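Local coordinates for conserved hypothetical protein (Shewanella loihica, PDB 2GPI), which is of unknown function, belongs to the DUF1488 family and may be linked to transcriptional regulation of the shikimate pathway, at residues I7-L12 with T24-G29. Residues are numbered along the deposited sequence; the frame is centred on the assembly and turned at random. Where two conformers were deposited one is given.
Sequences IFTEQL and TAQQQG
T9 and T24 meet through their hydroxyls, OG1 of T9 lying 2.6 Å from OG1 of T24 in a hydrogen bond whose direction is not settled, while the two side chains cross at about a right angle. In T24 the hydroxyl sits between the backbone N and the carbonyl carbon (chi1 51°), and there it also accepts the backbone N-H of Q11, with N to OG1 3.2 Å. CG2 of T24 meets CB of Q11 at 3.8 Å. An alanine in place of T24 would probably leave the Q11 N-H and the T9 hydroxyl without this shared partner and open a gap beside Q11 CB.

The T24 carbonyl accepts the N-H of T9, which lies above the carbonyl plane; T9 is the first residue beyond strand 6-8. That strand pairs antiparallel with strand 20-27 of a mixed sheet, and strand 20-27 in turn pairs antiparallel with strand 30-37. I7 and Q26 form a hydrogen-bonded pair: I7 N to Q26 O is nearly straight at 177°. The return bond from Q26 N to I7 O is short, 2.7 Å, but bent to 137°. F8 and A25 form the following non-hydrogen-bonded pair, CA to CA 4.2 Å. CB of A25 makes an off-centre CH-pi contact with the F8 ring, 4.2 Å from its centroid. Helix 63-75 packs on this face, F8 touching A70 and A25 touching I74.

Beside Q26, whose side chain shares a face with I7, CG2 of T9 lies 3.8 Å from OE1 of Q26, and a water joins that oxygen to T9 OG1. A second water bridges E10 N and T24 O, and the E10 carboxylate forms a salt bridge with R63, tying the turn to the start of that helix.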
loop_
_atom_site.group_PDB
_atom_site.type_symbol
_atom_site.label_atom_id
_atom_site.label_comp_id
_atom_site.label_asym_id
_atom_site.label_seq_id
_atom_site.Cartn_x
_atom_site.Cartn_y
_atom_site.Cartn_z
ATOM N N ILE A 7 -4.616 11.499 2.069
ATOM C CA ILE A 7 -3.191 11.770 2.181
ATOM C C ILE A 7 -2.434 10.488 2.531
ATOM O O ILE A 7 -2.842 9.742 3.419
ATOM C CB ILE A 7 -2.948 12.764 3.311
ATOM C CG1 ILE A 7 -3.657 14.108 3.027
ATOM C CG2 ILE A 7 -1.428 12.964 3.574
ATOM C CD1 ILE A 7 -3.657 15.109 4.249
ATOM N N PHE A 8 -1.330 10.247 1.847
ATOM C CA PHE A 8 -0.452 9.148 2.178
ATOM C C PHE A 8 0.663 9.650 3.077
ATOM O O PHE A 8 1.471 10.517 2.693
ATOM C CB PHE A 8 0.045 8.483 0.908
ATOM C CG PHE A 8 -1.061 7.793 0.201
ATOM C CD1 PHE A 8 -1.374 6.486 0.516
ATOM C CD2 PHE A 8 -1.872 8.473 -0.654
ATOM C CE1 PHE A 8 -2.484 5.868 -0.037
ATOM C CE2 PHE A 8 -2.943 7.835 -1.246
ATOM C CZ PHE A 8 -3.238 6.517 -0.918
ATOM N N THR A 9 0.651 9.160 4.305
ATOM C CA THR A 9 1.487 9.730 5.340
ATOM C C THR A 9 2.845 9.052 5.545
ATOM O O THR A 9 3.621 9.462 6.438
ATOM C CB THR A 9 0.683 9.778 6.652
ATOM O OG1 THR A 9 0.175 8.470 6.972
ATOM C CG2 THR A 9 -0.472 10.785 6.576
ATOM N N GLU A 10 3.151 8.047 4.713
ATOM C CA GLU A 10 4.510 7.515 4.597
ATOM C C GLU A 10 5.074 6.889 5.877
ATOM O O GLU A 10 6.277 6.966 6.137
ATOM C CB GLU A 10 5.468 8.583 4.043
ATOM C CG GLU A 10 5.030 9.136 2.668
ATOM C CD GLU A 10 4.678 8.050 1.651
ATOM O OE1 GLU A 10 5.560 7.244 1.268
ATOM O OE2 GLU A 10 3.491 8.017 1.196
ATOM N N GLN A 11 4.183 6.283 6.664
ATOM C CA GLN A 11 4.596 5.395 7.738
ATOM C C GLN A 11 4.692 4.023 7.074
ATOM O O GLN A 11 3.689 3.387 6.784
ATOM C CB GLN A 11 3.598 5.486 8.911
ATOM C CG GLN A 11 3.504 6.885 9.508
ATOM C CD GLN A 11 2.507 6.998 10.646
ATOM O OE1 GLN A 11 2.020 5.998 11.162
ATOM N NE2 GLN A 11 2.210 8.232 11.052
ATOM N N LEU A 12 5.918 3.657 6.702
ATOM C CA LEU A 12 6.192 2.459 5.893
ATOM C C LEU A 12 6.895 1.465 6.777
ATOM O O LEU A 12 7.953 1.772 7.337
ATOM C CB LEU A 12 7.033 2.799 4.663
ATOM C CG LEU A 12 6.503 3.989 3.836
ATOM C CD1 LEU A 12 7.540 4.443 2.788
ATOM C CD2 LEU A 12 5.142 3.739 3.239
ATOM N N THR A 24 0.418 3.862 5.145
ATOM C CA THR A 24 -0.676 4.564 5.780
ATOM C C THR A 24 -1.271 5.670 4.896
ATOM O O THR A 24 -0.567 6.379 4.183
ATOM C CB THR A 24 -0.200 5.202 7.097
ATOM O OG1 THR A 24 0.993 5.964 6.839
ATOM C CG2 THR A 24 0.095 4.135 8.138
ATOM N N ALA A 25 -2.590 5.752 4.913
ATOM C CA ALA A 25 -3.319 6.865 4.326
ATOM C C ALA A 25 -4.114 7.482 5.448
ATOM O O ALA A 25 -4.289 6.897 6.506
ATOM C CB ALA A 25 -4.261 6.396 3.234
ATOM N N GLN A 26 -4.584 8.698 5.241
ATOM C CA GLN A 26 -5.374 9.360 6.241
ATOM C C GLN A 26 -6.374 10.237 5.532
ATOM O O GLN A 26 -6.048 10.896 4.541
ATOM C CB GLN A 26 -4.420 10.200 7.076
ATOM C CG GLN A 26 -4.968 10.733 8.287
ATOM C CD GLN A 26 -3.848 11.343 9.108
ATOM O OE1 GLN A 26 -2.902 10.651 9.515
ATOM N NE2 GLN A 26 -3.941 12.644 9.336
ATOM N N GLN A 27 -7.585 10.307 6.071
ATOM C CA GLN A 27 -8.545 11.227 5.506
ATOM C C GLN A 27 -9.262 11.927 6.668
ATOM O O GLN A 27 -9.804 11.272 7.566
ATOM C CB GLN A 27 -9.463 10.480 4.521
ATOM C CG GLN A 27 -10.088 11.405 3.413
ATOM C CD GLN A 27 -11.454 11.961 3.803
ATOM O OE1 GLN A 27 -12.018 11.576 4.817
ATOM N NE2 GLN A 27 -11.998 12.831 2.965
ATOM N N GLN A 28 -9.198 13.257 6.684
ATOM C CA GLN A 28 -9.878 14.051 7.707
ATOM C C GLN A 28 -9.635 13.438 9.086
ATOM O O GLN A 28 -10.590 13.164 9.835
ATOM C CB GLN A 28 -11.364 14.175 7.368
ATOM C CG GLN A 28 -11.616 15.059 6.135
ATOM C CD GLN A 28 -13.079 15.064 5.678
ATOM O OE1 GLN A 28 -13.721 14.013 5.582
ATOM N NE2 GLN A 28 -13.601 16.248 5.386
ATOM N N GLY A 29 -8.363 13.163 9.380
ATOM C CA GLY A 29 -7.971 12.680 10.694
ATOM C C GLY A 29 -8.053 11.184 10.974
ATOM O O GLY A 29 -7.597 10.721 12.016
HETATM O O HOH W 1 -1.360 8.432 9.131
HETATM O O HOH W 2 1.950 5.917 3.147
#